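Local coordinates for protein ribonucleoside-diphosphate reductase, alpha chain (Actinobacillus ureae ATCC 25976, PDB 6DQX) that probably reduces ribonucleoside diphosphates to deoxyribonucleotides, as the catalytic alpha subunit of a class Id ribonucleotide reductase, at residues Y77-R82 / K304-P309; Y184-H189 / F249-A254; L196-E201 / M208-C213. All blocks are in the same frame, centred on the assembly; numbering follows the deposited sequence.

Contacts 2 and 3 belong together, whereas contact 1 lies on the opposite side of the chain's centre, its own centre about 38 Å from that of contact 2 and about 41 Å from that of contact 3. Contact 3 is nested along the sequence inside contact 2, which in turn is nested inside contact 1. Neighbouring strands 181-186 and 209-213 of the barrel sheet join the inner pair: Cys213 N lies 2.8 Å from Ile185 O and Cys213 O 2.9 Å from Ile187 N, both probable hydrogen bonds. All three lie away from His65, a magnesium-binding residue, although the Asp186 side chain in contact 2 is about 5 Å from a bound magnesium ion.

Contact 1 of 3, residues Y77-R82 / K304-P309; sequences YHYMAR and KDTEAP
One face of the Tyr79 ring is covered by Ala308, whose CB stands almost exactly over the middle, 3.7 Å from the ring centroid and 6° off the normal, a CH-pi contact. Ala308 CA follows across the same face and comes within 3.5 Å of Tyr79 CE2. Thr306 OG1 and the carbonyl carbon of Glu307 approach the ring obliquely. Tyr79 has its CG beside the backbone N and anti to the carbonyl carbon (chi1 -64°), and from there the ring extends from helix 72-82 across the start of helix 308-327. The small alanine suits this spot because a lone methyl lets the ring settle close to the backbone.

The contact thus joins helix 72-82 to the N-terminal end of helix 308-327, and Ala308 also packs on Phe85 of strand 85-87, which follows the first helix. Thr306 and Glu307 form the entry to the second helix. Ala308 N donates to Thr306 OG1 over 3.1 Å in a nearly straight bond of 159°, making an ST turn, and Glu307 takes the N-cap position. The same Thr306 hydroxyl is bonded to Trp303 O, so it is gripped from both directions along the chain. Pro309 is well placed in the first helical turn, where its missing N-H costs no helical bond; it packs on Trp303 and on Leu380 and Lys383 of helix 367-395.

The phenolic end of Tyr79 slides past Thr306, with OH 3.7 Å from Thr306 CB. Tyr79 OH is also 3.5 Å from Glu307 N, but its polar partner is Lys75 NZ, one turn earlier on its own helix. Lys75 also forms a long, weak ion pair with Glu307 OE1.

Contact 2 of 3, residues Y184-H189 / F249-A254; sequences YIDIEH and FFKDNA. With EDO (1,2-ethanediol), chain G.
Phe249, at the end of strand 247-249, meets Tyr184 through its methylene rather than its ring: Phe249 CB lies 4.0 Å from Tyr184 CE2, and the two side chains cross at about a right angle. With CG anti to the backbone N (chi1 175°), the phenyl ring is carried away from the tyrosine, whose hydroxyl is bonded to Asn273 O. Phe250 is the centre of an inverse gamma turn and the N-cap residue that changes strand into helix 251-256. Strands 181-186 and 247-249 flank strand 209-213 in parallel within the alpha/beta barrel of the ribonucleotide reductases, and the side chains of Tyr184, Asp186 and Phe249 all touch Cys213 between them.

Lys251 spans the wider gap, its chain extended beyond CG so that NZ reaches two carboxylates at once; a long, positively charged residue suits the place. Lys251 NZ forms salt bridges with Asp186 OD1 (3.0 Å), on the anti side and 33° out of the carboxylate plane, and with Glu188 OE2 (2.6 Å), through the syn lone pair, and the three residues make a salt-bridge network. Glu188 reaches the lysine by a bend at chi2 (-87°) from the type I turn of 186-189. In that turn Ile187 O accepts from an ethanediol, probably left from crystallisation. Asp186 OD2 is held by Tyr137 OH, which helps fix the carboxylate's rotation.

Contact 3 of 3, residues L196-E201 / M208-C213; sequences LDIHTE and MYYGVC. With EDO (1,2-ethanediol), chain I.
Leu196 meets Tyr210 within a beta-alpha-beta crossover of the alpha/beta barrel, in which the connection from strand 181-186 to the neighbouring parallel strand 209-213 contains the short helix 192-195. Leu196 CA lies 3.5 Å from Tyr210 OH, and although CB points away from the strand, Leu196 CD2 returns to within 3.7 Å of the same hydroxyl oxygen. Asp197 begins a type II turn ending at Thr200; its carboxylate OD2 accepts from an ethanediol molecule, probably left from crystallisation.

Ile198 makes the largest contribution from this loop. Its branched side chain lies over one face of the Tyr210 ring: Ile198 CD1 sits over the ring, 4.1 Å from the centroid, while CB and CG2 stand above the CD1-CE1 side of the rim. Ile198 CB is 3.7 Å from Tyr210 CE1. A water at the ring edge bonds Tyr210 OH, donates to Ile198 O at 2.7 Å and weakly to Leu196 O, tying the phenol to the loop backbone.

His199 has a positive phi of 77°, as the third residue of a type II turn requires. His199 NE2 donates to Met208 O, just before the strand, over 2.7 Å, the oxygen lying 21° out of the imidazole plane. With chi1 at -66°, His199 brings CE1, at its ring edge, to 4.0 Å from Tyr209 CD1. Thr200 N and OG1 both donate to Asp197 O, clasping the turn; Thr200 OG1 meets Asp197 O at 2.7 Å, in the carbonyl plane and on a lone pair.

Contact 1 of 3, residues Y77-R82 / K304-P309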
loop_
_atom_site.group_PDB
_atom_site.type_symbol
_atom_site.label_atom_id
_atom_site.label_comp_id
_atom_site.label_asym_id
_atom_site.label_seq_id
_atom_site.Cartn_x
_atom_site.Cartn_y
_atom_site.Cartn_z
ATOM N N TYR A 77 40.979 7.201 10.222
ATOM C CA TYR A 77 40.998 6.766 11.619
ATOM C C TYR A 77 41.502 7.875 12.553
ATOM O O TYR A 77 40.892 8.136 13.604
ATOM C CB TYR A 77 41.844 5.489 11.769
ATOM C CG TYR A 77 41.733 4.823 13.127
ATOM C CD1 TYR A 77 40.674 3.958 13.418
ATOM C CD2 TYR A 77 42.682 5.047 14.116
ATOM C CE1 TYR A 77 40.577 3.341 14.657
ATOM C CE2 TYR A 77 42.588 4.432 15.364
ATOM C CZ TYR A 77 41.530 3.575 15.620
ATOM O OH TYR A 77 41.422 2.954 16.841
ATOM N N HIS A 78 42.558 8.571 12.135
ATOM C CA HIS A 78 43.107 9.689 12.909
ATOM C C HIS A 78 42.078 10.774 13.145
ATOM O O HIS A 78 41.872 11.229 14.279
ATOM C CB HIS A 78 44.373 10.292 12.259
ATOM C CG HIS A 78 44.881 11.511 12.973
ATOM N ND1 HIS A 78 45.411 11.461 14.244
ATOM C CD2 HIS A 78 44.908 12.817 12.607
ATOM C CE1 HIS A 78 45.741 12.683 14.631
ATOM N NE2 HIS A 78 45.443 13.523 13.656
ATOM N N TYR A 79 41.403 11.189 12.078
ATOM C CA TYR A 79 40.383 12.201 12.233
ATOM C C TYR A 79 39.210 11.753 13.102
ATOM O O TYR A 79 38.706 12.555 13.934
ATOM C CB TYR A 79 39.940 12.724 10.868
ATOM C CG TYR A 79 41.033 13.446 10.096
ATOM C CD1 TYR A 79 41.948 14.306 10.736
ATOM C CD2 TYR A 79 41.136 13.304 8.714
ATOM C CE1 TYR A 79 42.929 14.982 10.016
ATOM C CE2 TYR A 79 42.113 13.968 7.991
ATOM C CZ TYR A 79 43.003 14.801 8.634
ATOM O OH TYR A 79 43.956 15.466 7.893
ATOM N N MET A 80 38.805 10.484 12.975
ATOM C CA MET A 80 37.843 9.918 13.922
ATOM C C MET A 80 38.343 10.029 15.352
ATOM O O MET A 80 37.590 10.441 16.271
ATOM C CB MET A 80 37.502 8.451 13.583
ATOM C CG MET A 80 36.692 8.261 12.309
ATOM S SD MET A 80 34.979 8.800 12.457
ATOM C CE MET A 80 34.314 7.462 13.449
ATOM N N ALA A 81 39.593 9.612 15.551
ATOM C CA ALA A 81 40.254 9.662 16.875
ATOM C C ALA A 81 40.265 11.054 17.511
ATOM O O ALA A 81 40.050 11.189 18.712
ATOM C CB ALA A 81 41.676 9.092 16.785
ATOM N N ARG A 82 40.460 12.098 16.696
ATOM C CA ARG A 82 40.470 13.467 17.201
ATOM C C ARG A 82 39.088 14.074 17.436
ATOM O O ARG A 82 39.003 15.180 17.971
ATOM C CB ARG A 82 41.284 14.373 16.273
ATOM C CG ARG A 82 42.739 13.957 16.049
ATOM C CD ARG A 82 43.459 13.509 17.323
ATOM N NE ARG A 82 43.587 14.600 18.262
ATOM C CZ ARG A 82 43.708 14.491 19.584
ATOM N NH1 ARG A 82 43.707 13.300 20.195
ATOM N NH2 ARG A 82 43.805 15.598 20.306
ATOM N N LYS A 304 40.711 23.221 10.283
ATOM C CA LYS A 304 40.433 24.127 9.140
ATOM C C LYS A 304 41.497 24.089 8.022
ATOM O O LYS A 304 41.153 24.274 6.854
ATOM C CB LYS A 304 40.199 25.563 9.596
ATOM C CG LYS A 304 41.386 26.156 10.348
ATOM C CD LYS A 304 41.119 27.540 10.899
ATOM C CE LYS A 304 42.337 28.032 11.667
ATOM N NZ LYS A 304 41.954 29.137 12.583
ATOM N N ASP A 305 42.762 23.855 8.375
ATOM C CA ASP A 305 43.856 23.762 7.376
ATOM C C ASP A 305 44.413 22.338 7.257
ATOM O O ASP A 305 45.585 22.140 6.916
ATOM C CB ASP A 305 44.977 24.772 7.716
ATOM C CG ASP A 305 44.490 26.213 7.718
ATOM O OD1 ASP A 305 43.835 26.652 6.737
ATOM O OD2 ASP A 305 44.773 26.940 8.689
ATOM N N THR A 306 43.580 21.339 7.557
ATOM C CA THR A 306 43.906 19.949 7.340
ATOM C C THR A 306 43.085 19.453 6.175
ATOM O O THR A 306 42.213 20.169 5.658
ATOM C CB THR A 306 43.597 19.063 8.576
ATOM O OG1 THR A 306 42.183 18.929 8.758
ATOM C CG2 THR A 306 44.235 19.643 9.858
ATOM N N GLU A 307 43.338 18.208 5.799
ATOM C CA GLU A 307 42.518 17.516 4.802
ATOM C C GLU A 307 41.301 16.792 5.385
ATOM O O GLU A 307 40.686 15.981 4.686
ATOM C CB GLU A 307 43.363 16.517 4.010
ATOM C CG GLU A 307 44.418 17.181 3.157
ATOM C CD GLU A 307 45.181 16.184 2.295
ATOM O OE1 GLU A 307 45.109 14.948 2.558
ATOM O OE2 GLU A 307 45.869 16.643 1.361
ATOM N N ALA A 308 40.872 17.124 6.599
ATOM C CA ALA A 308 39.741 16.377 7.185
ATOM C C ALA A 308 38.424 16.479 6.371
ATOM O O ALA A 308 37.804 15.448 6.085
ATOM C CB ALA A 308 39.517 16.746 8.652
ATOM N N PRO A 309 38.008 17.688 5.955
ATOM C CA PRO A 309 36.779 17.766 5.136
ATOM C C PRO A 309 36.885 17.037 3.817
ATOM O O PRO A 309 35.926 16.384 3.390
ATOM C CB PRO A 309 36.581 19.258 4.921
ATOM C CG PRO A 309 37.315 19.887 6.035
ATOM C CD PRO A 309 38.519 19.031 6.250
#

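Contact 2 of 3, residues Y184-H189 / F249-A254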
loop_
_atom_site.group_PDB
_atom_site.type_symbol
_atom_site.label_atom_id
_atom_site.label_comp_id
_atom_site.label_asym_id
_atom_site.label_seq_id
_atom_site.Cartn_x
_atom_site.Cartn_y
_atom_site.Cartn_z
ATOM N N TYR A 184 4.851 15.974 0.598
ATOM C CA TYR A 184 4.837 17.399 0.238
ATOM C C TYR A 184 3.729 17.751 -0.762
ATOM O O TYR A 184 3.569 17.078 -1.781
ATOM C CB TYR A 184 6.190 17.793 -0.338
ATOM C CG TYR A 184 7.287 17.891 0.707
ATOM C CD1 TYR A 184 7.915 16.759 1.205
ATOM C CD2 TYR A 184 7.708 19.126 1.172
ATOM C CE1 TYR A 184 8.928 16.855 2.148
ATOM C CE2 TYR A 184 8.722 19.236 2.108
ATOM C CZ TYR A 184 9.329 18.110 2.581
ATOM O OH TYR A 184 10.333 18.218 3.495
ATOM N N ILE A 185 3.031 18.853 -0.483
ATOM C CA ILE A 185 1.921 19.351 -1.306
ATOM C C ILE A 185 2.099 20.865 -1.518
ATOM O O ILE A 185 2.522 21.579 -0.597
ATOM C CB ILE A 185 0.570 18.987 -0.606
ATOM C CG1 ILE A 185 -0.628 19.178 -1.532
ATOM C CG2 ILE A 185 0.374 19.742 0.701
ATOM C CD1 ILE A 185 -0.717 18.134 -2.614
ATOM N N ASP A 186 1.773 21.367 -2.706
ATOM C CA ASP A 186 1.879 22.812 -2.973
ATOM C C ASP A 186 0.719 23.553 -2.293
ATOM O O ASP A 186 -0.405 23.022 -2.218
ATOM C CB ASP A 186 1.892 23.075 -4.447
ATOM C CG ASP A 186 3.006 22.306 -5.153
ATOM O OD1 ASP A 186 4.150 22.819 -5.269
ATOM O OD2 ASP A 186 2.733 21.151 -5.531
ATOM N N ILE A 187 1.000 24.753 -1.775
ATOM C CA ILE A 187 -0.031 25.553 -1.074
ATOM C C ILE A 187 -1.180 25.954 -2.008
ATOM O O ILE A 187 -2.297 26.188 -1.526
ATOM C CB ILE A 187 0.582 26.802 -0.380
ATOM C CG1 ILE A 187 -0.379 27.344 0.709
ATOM C CG2 ILE A 187 1.012 27.837 -1.396
ATOM C CD1 ILE A 187 0.255 28.319 1.669
ATOM N N GLU A 188 -0.907 25.993 -3.324
ATOM C CA GLU A 188 -1.909 26.333 -4.354
ATOM C C GLU A 188 -2.726 25.126 -4.858
ATOM O O GLU A 188 -3.587 25.297 -5.699
ATOM C CB GLU A 188 -1.319 27.109 -5.531
ATOM C CG GLU A 188 -0.434 26.331 -6.510
ATOM C CD GLU A 188 1.034 26.256 -6.094
ATOM O OE1 GLU A 188 1.349 26.469 -4.901
ATOM O OE2 GLU A 188 1.880 25.945 -6.966
ATOM N N HIS A 189 -2.458 23.944 -4.317
ATOM C CA HIS A 189 -3.061 22.698 -4.801
ATOM C C HIS A 189 -4.521 22.669 -4.404
ATOM O O HIS A 189 -4.882 23.143 -3.319
ATOM C CB HIS A 189 -2.365 21.466 -4.189
ATOM C CG HIS A 189 -2.674 20.181 -4.899
ATOM N ND1 HIS A 189 -3.758 19.380 -4.581
ATOM C CD2 HIS A 189 -2.030 19.553 -5.916
ATOM C CE1 HIS A 189 -3.768 18.325 -5.376
ATOM N NE2 HIS A 189 -2.732 18.397 -6.194
ATOM N N PHE A 249 8.466 24.501 2.625
ATOM C CA PHE A 249 9.430 24.343 1.524
ATOM C C PHE A 249 9.235 25.547 0.627
ATOM O O PHE A 249 8.204 25.691 -0.057
ATOM C CB PHE A 249 9.211 23.006 0.822
ATOM C CG PHE A 249 10.074 22.792 -0.386
ATOM C CD1 PHE A 249 11.431 22.553 -0.259
ATOM C CD2 PHE A 249 9.529 22.808 -1.653
ATOM C CE1 PHE A 249 12.222 22.340 -1.387
ATOM C CE2 PHE A 249 10.309 22.600 -2.779
ATOM C CZ PHE A 249 11.661 22.379 -2.642
ATOM N N PHE A 250 10.191 26.476 0.679
ATOM C CA PHE A 250 10.144 27.663 -0.183
ATOM C C PHE A 250 10.706 27.330 -1.546
ATOM O O PHE A 250 11.883 27.489 -1.824
ATOM C CB PHE A 250 10.875 28.829 0.484
ATOM C CG PHE A 250 10.227 29.269 1.750
ATOM C CD1 PHE A 250 8.905 29.707 1.729
ATOM C CD2 PHE A 250 10.900 29.225 2.962
ATOM C CE1 PHE A 250 8.284 30.110 2.903
ATOM C CE2 PHE A 250 10.273 29.626 4.139
ATOM C CZ PHE A 250 8.973 30.072 4.095
ATOM N N LYS A 251 9.808 26.875 -2.417
ATOM C CA LYS A 251 10.203 26.180 -3.629
ATOM C C LYS A 251 10.949 27.061 -4.609
ATOM O O LYS A 251 11.808 26.587 -5.364
ATOM C CB LYS A 251 8.977 25.515 -4.288
ATOM C CG LYS A 251 7.825 26.456 -4.636
ATOM C CD LYS A 251 6.674 25.657 -5.247
ATOM C CE LYS A 251 5.370 26.424 -5.219
ATOM N NZ LYS A 251 4.304 25.703 -5.988
ATOM N N ASP A 252 10.645 28.350 -4.625
ATOM C CA ASP A 252 11.333 29.234 -5.544
ATOM C C ASP A 252 12.769 29.550 -5.058
ATOM O O ASP A 252 13.690 29.611 -5.880
ATOM C CB ASP A 252 10.483 30.472 -5.835
ATOM C CG ASP A 252 9.212 30.123 -6.636
ATOM O OD1 ASP A 252 9.264 29.277 -7.575
ATOM O OD2 ASP A 252 8.152 30.696 -6.317
ATOM N N ASN A 253 12.967 29.631 -3.741
ATOM C CA ASN A 253 14.317 29.738 -3.171
ATOM C C ASN A 253 15.118 28.451 -3.416
ATOM O O ASN A 253 16.297 28.517 -3.812
ATOM C CB ASN A 253 14.286 30.074 -1.687
ATOM C CG ASN A 253 13.713 31.460 -1.400
ATOM O OD1 ASN A 253 13.622 32.314 -2.292
ATOM N ND2 ASN A 253 13.268 31.672 -0.154
ATOM N N ALA A 254 14.466 27.288 -3.221
ATOM C CA ALA A 254 15.130 26.010 -3.469
ATOM C C ALA A 254 15.586 25.906 -4.921
ATOM O O ALA A 254 16.719 25.514 -5.194
ATOM C CB ALA A 254 14.207 24.859 -3.115
HETATM C C1 EDO G . -4.799 29.495 -3.370
HETATM O O1 EDO G . -4.002 29.910 -4.481
HETATM C C2 EDO G . -4.357 28.074 -3.051
HETATM O O2 EDO G . -5.068 27.263 -2.099
#

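Contact 3 of 3, residues L196-E201 / M208-C213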
loop_
_atom_site.group_PDB
_atom_site.type_symbol
_atom_site.label_atom_id
_atom_site.label_comp_id
_atom_site.label_asym_id
_atom_site.label_seq_id
_atom_site.Cartn_x
_atom_site.Cartn_y
_atom_site.Cartn_z
ATOM N N LEU A 196 -4.143 20.331 5.360
ATOM C CA LEU A 196 -4.022 21.166 6.577
ATOM C C LEU A 196 -4.710 20.623 7.843
ATOM O O LEU A 196 -4.450 21.138 8.935
ATOM C CB LEU A 196 -4.454 22.615 6.298
ATOM C CG LEU A 196 -3.505 23.468 5.453
ATOM C CD1 LEU A 196 -4.040 24.879 5.311
ATOM C CD2 LEU A 196 -2.097 23.513 6.040
ATOM N N ASP A 197 -5.552 19.587 7.715
ATOM C CA ASP A 197 -6.131 18.885 8.872
ATOM C C ASP A 197 -5.423 17.588 9.246
ATOM O O ASP A 197 -5.854 16.894 10.147
ATOM C CB ASP A 197 -7.644 18.654 8.652
ATOM C CG ASP A 197 -8.436 19.949 8.694
ATOM O OD1 ASP A 197 -7.967 20.934 9.287
ATOM O OD2 ASP A 197 -9.523 19.994 8.109
ATOM N N ILE A 198 -4.306 17.264 8.582
ATOM C CA ILE A 198 -3.475 16.144 8.988
ATOM C C ILE A 198 -3.112 16.276 10.483
ATOM O O ILE A 198 -2.843 17.369 10.934
ATOM C CB ILE A 198 -2.192 16.073 8.104
ATOM C CG1 ILE A 198 -2.551 15.454 6.747
ATOM C CG2 ILE A 198 -1.093 15.283 8.791
ATOM C CD1 ILE A 198 -1.428 15.397 5.723
ATOM N N HIS A 199 -3.148 15.163 11.211
ATOM C CA HIS A 199 -2.886 15.091 12.678
ATOM C C HIS A 199 -4.038 15.581 13.618
ATOM O O HIS A 199 -3.968 15.342 14.830
ATOM C CB HIS A 199 -1.549 15.754 13.072
ATOM C CG HIS A 199 -0.335 15.052 12.538
ATOM N ND1 HIS A 199 0.939 15.348 12.970
ATOM C CD2 HIS A 199 -0.199 14.048 11.634
ATOM C CE1 HIS A 199 1.810 14.583 12.331
ATOM N NE2 HIS A 199 1.146 13.790 11.508
ATOM N N THR A 200 -5.077 16.228 13.090
ATOM C CA THR A 200 -6.237 16.641 13.926
ATOM C C THR A 200 -7.045 15.443 14.392
ATOM O O THR A 200 -6.971 14.359 13.800
ATOM C CB THR A 200 -7.209 17.585 13.185
ATOM O OG1 THR A 200 -7.796 16.913 12.058
ATOM C CG2 THR A 200 -6.513 18.842 12.741
ATOM N N GLU A 201 -7.851 15.656 15.441
ATOM C CA GLU A 201 -8.593 14.582 16.087
ATOM C C GLU A 201 -9.419 13.765 15.086
ATOM O O GLU A 201 -10.180 14.319 14.332
ATOM C CB GLU A 201 -9.526 15.171 17.156
ATOM C CG GLU A 201 -10.076 14.149 18.127
ATOM C CD GLU A 201 -11.245 14.683 18.950
ATOM O OE1 GLU A 201 -11.489 15.918 18.977
ATOM O OE2 GLU A 201 -11.930 13.840 19.560
ATOM N N MET A 208 2.262 9.946 9.378
ATOM C CA MET A 208 3.156 10.600 8.437
ATOM C C MET A 208 3.206 12.090 8.720
ATOM O O MET A 208 2.249 12.689 9.266
ATOM C CB MET A 208 2.770 10.327 6.988
ATOM C CG MET A 208 1.454 10.892 6.527
ATOM S SD MET A 208 1.223 10.669 4.759
ATOM C CE MET A 208 1.780 12.232 4.118
ATOM N N TYR A 209 4.349 12.679 8.388
ATOM C CA TYR A 209 4.498 14.134 8.433
ATOM C C TYR A 209 4.197 14.735 7.072
ATOM O O TYR A 209 4.034 14.016 6.073
ATOM C CB TYR A 209 5.926 14.496 8.850
ATOM C CG TYR A 209 6.314 13.910 10.171
ATOM C CD1 TYR A 209 5.672 14.317 11.345
ATOM C CD2 TYR A 209 7.314 12.940 10.258
ATOM C CE1 TYR A 209 6.016 13.771 12.575
ATOM C CE2 TYR A 209 7.674 12.383 11.486
ATOM C CZ TYR A 209 7.021 12.803 12.637
ATOM O OH TYR A 209 7.369 12.246 13.847
ATOM N N TYR A 210 4.099 16.057 7.016
ATOM C CA TYR A 210 3.968 16.748 5.757
ATOM C C TYR A 210 4.596 18.123 5.743
ATOM O O TYR A 210 4.820 18.740 6.785
ATOM C CB TYR A 210 2.511 16.836 5.239
ATOM C CG TYR A 210 1.593 17.829 5.961
ATOM C CD1 TYR A 210 1.310 17.693 7.310
ATOM C CD2 TYR A 210 1.047 18.896 5.283
ATOM C CE1 TYR A 210 0.491 18.607 7.973
ATOM C CE2 TYR A 210 0.228 19.810 5.916
ATOM C CZ TYR A 210 -0.053 19.646 7.253
ATOM O OH TYR A 210 -0.844 20.576 7.834
ATOM N N GLY A 211 4.875 18.550 4.517
ATOM C CA GLY A 211 5.374 19.856 4.199
ATOM C C GLY A 211 4.538 20.503 3.131
ATOM O O GLY A 211 3.917 19.824 2.294
ATOM N N VAL A 212 4.541 21.827 3.141
ATOM C CA VAL A 212 3.807 22.624 2.182
ATOM C C VAL A 212 4.765 23.451 1.338
ATOM O O VAL A 212 5.634 24.178 1.872
ATOM C CB VAL A 212 2.769 23.516 2.882
ATOM C CG1 VAL A 212 2.118 24.451 1.870
ATOM C CG2 VAL A 212 1.713 22.639 3.558
ATOM N N CYS A 213 4.625 23.323 0.032
ATOM C CA CYS A 213 5.468 24.050 -0.909
ATOM C C CYS A 213 4.861 25.398 -1.253
ATOM O O CYS A 213 3.774 25.476 -1.813
ATOM C CB CYS A 213 5.748 23.213 -2.163
ATOM S SG CYS A 213 6.064 21.481 -1.803
HETATM C C1 EDO I . -11.049 17.677 6.648
HETATM O O1 EDO I . -10.347 18.661 5.876
HETATM C C2 EDO I . -12.522 17.767 6.296
HETATM O O2 EDO I . -12.679 17.160 5.008
HETATM O O HOH W 1 -1.768 19.813 10.387
#